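Local coordinates for protein interleukin-2 receptor subunit beta (PDB 6DG5) that probably binds interleukin-2 at the cell surface and passes on its mitogenic signal, the present chain being an extracellular part of the receptor, at residues B[143-148]-B[152-157]; B[6-11]-B[79-84]. All coordinates share one frame; numbering follows the deposited sequence.

Contact 1 (B[143-148]-B[152-157]); sequences EARRRL and SWEDAS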
# COMPACT_ATOMS: atom_id res chain seq x y z
N GLU B 143 -12.16 12.90 -0.29
CA GLU B 143 -12.60 14.25 0.04
C GLU B 143 -14.07 14.37 -0.32
O GLU B 143 -14.45 14.10 -1.47
CB GLU B 143 -11.78 15.31 -0.70
CG GLU B 143 -10.94 16.21 0.20
CD GLU B 143 -10.35 17.39 -0.55
OE1 GLU B 143 -10.81 17.67 -1.68
OE2 GLU B 143 -9.43 18.04 -0.01
N ALA B 144 -14.89 14.76 0.65
CA ALA B 144 -16.32 14.96 0.43
C ALA B 144 -16.69 16.41 0.74
O ALA B 144 -16.02 17.08 1.53
CB ALA B 144 -17.15 14.01 1.30
N ARG B 145 -17.76 16.89 0.11
CA ARG B 145 -18.27 18.22 0.39
C ARG B 145 -19.77 18.16 0.62
O ARG B 145 -20.51 17.56 -0.17
CB ARG B 145 -17.93 19.21 -0.74
CG ARG B 145 -18.42 18.83 -2.13
CD ARG B 145 -17.99 19.91 -3.12
NE ARG B 145 -18.43 19.64 -4.49
CZ ARG B 145 -18.18 20.44 -5.52
NH1 ARG B 145 -17.49 21.56 -5.33
NH2 ARG B 145 -18.61 20.13 -6.73
N ARG B 146 -20.22 18.79 1.70
CA ARG B 146 -21.62 18.82 2.11
C ARG B 146 -22.17 20.22 1.87
O ARG B 146 -21.60 21.21 2.34
CB ARG B 146 -21.76 18.44 3.58
CG ARG B 146 -23.17 18.55 4.13
CD ARG B 146 -23.16 18.81 5.63
NE ARG B 146 -22.84 20.20 5.95
CZ ARG B 146 -21.65 20.61 6.39
NH1 ARG B 146 -20.67 19.74 6.58
NH2 ARG B 146 -21.45 21.89 6.65
N ARG B 147 -23.28 20.31 1.13
CA ARG B 147 -23.90 21.60 0.85
C ARG B 147 -25.37 21.56 1.23
O ARG B 147 -26.01 20.51 1.21
CB ARG B 147 -23.74 22.00 -0.63
CG ARG B 147 -24.83 21.49 -1.56
CD ARG B 147 -24.79 22.24 -2.89
NE ARG B 147 -25.73 21.70 -3.87
CZ ARG B 147 -25.94 22.24 -5.07
NH1 ARG B 147 -25.29 23.33 -5.43
NH2 ARG B 147 -26.81 21.68 -5.90
N LEU B 148 -25.88 22.74 1.59
CA LEU B 148 -27.31 22.90 1.86
C LEU B 148 -28.07 22.99 0.54
O LEU B 148 -27.56 23.52 -0.45
CB LEU B 148 -27.54 24.16 2.69
CG LEU B 148 -28.44 24.09 3.92
CD1 LEU B 148 -27.84 23.15 4.95
CD2 LEU B 148 -28.63 25.48 4.51
N SER B 152 -24.58 26.77 -2.94
CA SER B 152 -23.61 26.48 -3.99
C SER B 152 -22.61 25.42 -3.53
O SER B 152 -22.36 25.24 -2.34
CB SER B 152 -22.86 27.75 -4.40
OG SER B 152 -21.80 27.46 -5.29
N TRP B 153 -22.03 24.72 -4.52
CA TRP B 153 -20.99 23.74 -4.22
C TRP B 153 -19.68 24.40 -3.84
O TRP B 153 -18.88 23.82 -3.09
CB TRP B 153 -20.78 22.81 -5.41
CG TRP B 153 -21.81 21.72 -5.53
CD1 TRP B 153 -22.68 21.53 -6.56
CD2 TRP B 153 -22.08 20.69 -4.58
NE1 TRP B 153 -23.47 20.43 -6.31
CE2 TRP B 153 -23.12 19.90 -5.10
CE3 TRP B 153 -21.53 20.35 -3.34
CZ2 TRP B 153 -23.63 18.79 -4.42
CZ3 TRP B 153 -22.04 19.25 -2.67
CH2 TRP B 153 -23.08 18.49 -3.21
N GLU B 154 -19.42 25.61 -4.34
CA GLU B 154 -18.25 26.36 -3.91
C GLU B 154 -18.44 26.92 -2.50
O GLU B 154 -17.46 27.13 -1.78
CB GLU B 154 -17.95 27.49 -4.89
CG GLU B 154 -18.16 27.12 -6.35
CD GLU B 154 -17.26 25.99 -6.81
OE1 GLU B 154 -16.14 25.86 -6.28
OE2 GLU B 154 -17.68 25.23 -7.72
N ASP B 155 -19.69 27.14 -2.10
CA ASP B 155 -19.99 27.55 -0.73
C ASP B 155 -19.91 26.38 0.24
O ASP B 155 -19.83 26.60 1.45
CB ASP B 155 -21.39 28.17 -0.69
CG ASP B 155 -21.59 29.12 0.48
OD1 ASP B 155 -20.66 29.25 1.31
OD2 ASP B 155 -22.68 29.74 0.56
N ALA B 156 -19.89 25.15 -0.27
CA ALA B 156 -19.98 23.97 0.57
C ALA B 156 -18.70 23.75 1.37
O ALA B 156 -17.62 24.27 1.04
CB ALA B 156 -20.27 22.73 -0.28
N SER B 157 -18.82 22.96 2.43
CA SER B 157 -17.71 22.63 3.31
C SER B 157 -17.10 21.31 2.87
O SER B 157 -17.80 20.29 2.80
CB SER B 157 -18.19 22.55 4.76
OG SER B 157 -17.11 22.69 5.67

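Contact 2 (B[6-11]-B[79-84]); sequences SHLECF and LDINVV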
# COMPACT_ATOMS: atom_id res chain seq x y z
N SER B 6 3.20 20.45 -24.97
CA SER B 6 2.79 21.48 -24.03
C SER B 6 1.28 21.47 -23.82
O SER B 6 0.81 21.48 -22.67
CB SER B 6 3.27 22.84 -24.52
OG SER B 6 3.01 23.00 -25.91
N HIS B 7 0.51 21.46 -24.90
CA HIS B 7 -0.92 21.70 -24.80
C HIS B 7 -1.75 20.44 -24.58
O HIS B 7 -2.97 20.55 -24.41
CB HIS B 7 -1.41 22.41 -26.06
CG HIS B 7 -1.47 23.90 -25.92
ND1 HIS B 7 -0.57 24.75 -26.52
CD2 HIS B 7 -2.34 24.69 -25.25
CE1 HIS B 7 -0.88 26.00 -26.23
NE2 HIS B 7 -1.95 25.99 -25.46
N LEU B 8 -1.14 19.27 -24.59
CA LEU B 8 -1.89 18.02 -24.45
C LEU B 8 -1.81 17.54 -23.01
O LEU B 8 -0.73 17.52 -22.41
CB LEU B 8 -1.35 16.95 -25.40
CG LEU B 8 -2.20 15.70 -25.59
CD1 LEU B 8 -3.50 16.03 -26.30
CD2 LEU B 8 -1.41 14.67 -26.37
N GLU B 9 -2.96 17.15 -22.46
CA GLU B 9 -3.05 16.59 -21.11
C GLU B 9 -3.74 15.24 -21.18
O GLU B 9 -4.84 15.13 -21.73
CB GLU B 9 -3.80 17.53 -20.16
CG GLU B 9 -3.05 18.80 -19.81
N CYS B 10 -3.10 14.22 -20.62
CA CYS B 10 -3.62 12.86 -20.62
C CYS B 10 -3.68 12.33 -19.20
O CYS B 10 -2.85 12.69 -18.35
CB CYS B 10 -2.77 11.94 -21.49
SG CYS B 10 -2.67 12.42 -23.22
N PHE B 11 -4.66 11.47 -18.94
CA PHE B 11 -4.89 10.94 -17.60
C PHE B 11 -5.14 9.44 -17.66
O PHE B 11 -5.81 8.95 -18.57
CB PHE B 11 -6.07 11.64 -16.91
CG PHE B 11 -5.78 13.06 -16.53
CD1 PHE B 11 -4.87 13.35 -15.53
CD2 PHE B 11 -6.43 14.10 -17.17
CE1 PHE B 11 -4.60 14.65 -15.17
CE2 PHE B 11 -6.16 15.42 -16.81
CZ PHE B 11 -5.25 15.69 -15.81
N LEU B 79 4.71 5.29 -22.59
CA LEU B 79 4.14 5.21 -23.92
C LEU B 79 4.19 6.58 -24.59
O LEU B 79 3.94 7.61 -23.96
CB LEU B 79 2.70 4.69 -23.87
CG LEU B 79 1.65 5.34 -22.98
CD1 LEU B 79 0.92 6.43 -23.72
CD2 LEU B 79 0.66 4.29 -22.50
N ASP B 80 4.53 6.58 -25.88
CA ASP B 80 4.66 7.80 -26.66
C ASP B 80 3.29 8.16 -27.24
O ASP B 80 2.75 7.42 -28.07
CB ASP B 80 5.69 7.62 -27.77
CG ASP B 80 7.05 7.24 -27.24
OD1 ASP B 80 7.14 6.25 -26.48
OD2 ASP B 80 8.05 7.91 -27.59
N ILE B 81 2.75 9.29 -26.82
CA ILE B 81 1.47 9.78 -27.32
C ILE B 81 1.73 10.75 -28.46
O ILE B 81 2.42 11.76 -28.29
CB ILE B 81 0.64 10.44 -26.20
CG1 ILE B 81 0.03 9.36 -25.31
CG2 ILE B 81 -0.46 11.29 -26.79
CD1 ILE B 81 -0.46 9.88 -23.99
N ASN B 82 1.17 10.44 -29.63
CA ASN B 82 1.32 11.26 -30.82
C ASN B 82 -0.06 11.68 -31.31
O ASN B 82 -1.00 10.88 -31.31
CB ASN B 82 2.05 10.50 -31.93
CG ASN B 82 3.35 9.88 -31.45
OD1 ASN B 82 4.42 10.46 -31.58
ND2 ASN B 82 3.25 8.67 -30.90
N VAL B 83 -0.18 12.94 -31.71
CA VAL B 83 -1.41 13.48 -32.28
C VAL B 83 -1.18 13.67 -33.77
O VAL B 83 -0.29 14.43 -34.17
CB VAL B 83 -1.83 14.79 -31.61
CG1 VAL B 83 -3.13 15.30 -32.21
CG2 VAL B 83 -1.96 14.60 -30.11
N VAL B 84 -1.97 12.99 -34.58
CA VAL B 84 -1.88 13.07 -36.04
C VAL B 84 -3.20 13.57 -36.58
O VAL B 84 -4.27 13.17 -36.10
CB VAL B 84 -1.50 11.71 -36.66
CG1 VAL B 84 -0.06 11.37 -36.34
CG2 VAL B 84 -2.43 10.62 -36.15

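Contact 1 (B[143-148]-B[152-157])
The indole of Trp153 lies between the side chains of Arg145 and Arg147, two positions apart on the same strand with Arg146 between them. The Arg147 side is a true stack: its guanidinium lies flat on the indole, with centres 3.6 Å apart and planes inclined by only 6°. CZ of Arg147 stands over the five-membered ring as a cation-pi contact, while CD of the same residue rests over the six-membered ring, 3.6 Å from its centroid, as a CH-pi contact. With CG of Arg147 between the backbone N and the carbonyl carbon (chi1 88°), the chain runs extended from CG to NE and crosses the indole at about a right angle, which brings both methylenes and charge onto one face. Arginine suits this place because it offers both. On the other side, NE of Arg145 comes 3.4 Å from CE3 of Trp153; this guanidinium, tilted 20° from the indole, has CB of Trp153 over its centre. A leucine in place of Trp153 would probably leave the Arg147 guanidinium without its stacking surface and open a gap between the two arginines.

Polar partners fix the guanidinium ends: Arg147 forms a salt bridge with Glu180, and Arg145 hydrogen-bonds to Gln182. On the backbone, Arg146 and Ser157 form an antiparallel hydrogen-bonded pair, with Arg146 N to Ser157 O at 3.1 Å and Ser157 N to Arg146 O at 3.3 Å. The small CB of Ala156 tucks 3.6 Å from CB of Arg147. Before the pair, Ser152 OG accepts from Glu154 N at 3.2 Å, an ST turn in the loop.

Since Arg145 also makes a cation-pi contact with Trp198 of the WSXWS motif, Trp153 probably extends the arginine–tryptophan ladder characteristic of the fibronectin type-III domain bearing that motif in type I cytokine receptors.

Contact 2 (B[6-11]-B[79-84])
Leu8 and Cys10 meet Ile81 and Val83 with no flat group between them: neither a ring nor an amide presents a face or an edge here, and the aromatic side chains Trp22 and Phe99 lie around the contact instead. What touches is methyl and sulfur. CD2 of Leu8 reaches across to two branches, CG2 of Ile81 at 3.5 Å and CG2 of Val83 at 3.8 Å, so that one methyl bridges alternate residues of the facing strand. With CG anti to the backbone N (chi1 -168°), Leu8 sends this branch into the interior. The other arm of Ile81 serves the next position, its CD1 lying 3.5 Å from SG of Cys10. Isoleucine suits its place because its two arms meet different neighbours, and leucine because its methyl reaches both Ile81 and Val83; as a half-cystine bonded to Cys20, Cys10 has no thiol and presents an apolar sulfur.

Segments 8-11 and 79-84 meet through side chains, their axes approaching to 10.0 Å at 133°, consistent with strands facing each other across a beta sandwich. Strand 17-23 pairs with 8-12 and contributes Trp22 beside Leu8, whereas strands 33-39 and 91-99 flank 79-86, with Val35 and Phe99 packing against Ile81.

How the contacts relate
The two contacts belong to different domains of one receptor chain, on opposite sides of its centre: their centres are 33 Å apart, their nearest atoms about 15 Å, and they share no strand. Contact 2 is core, with all four touching residues buried; it joins strands distant in sequence across the interior of the N-terminal domain, through aliphatic and sulfur atoms only. Contact 1 lies at the surface of the fibronectin type-III domain and is local, closing a strand and its following loop with a backbone pair and cationic and aromatic side chains. Charge is placed where solvent and polar neighbours can meet it, whereas the buried interior takes methyl groups and a disulfide.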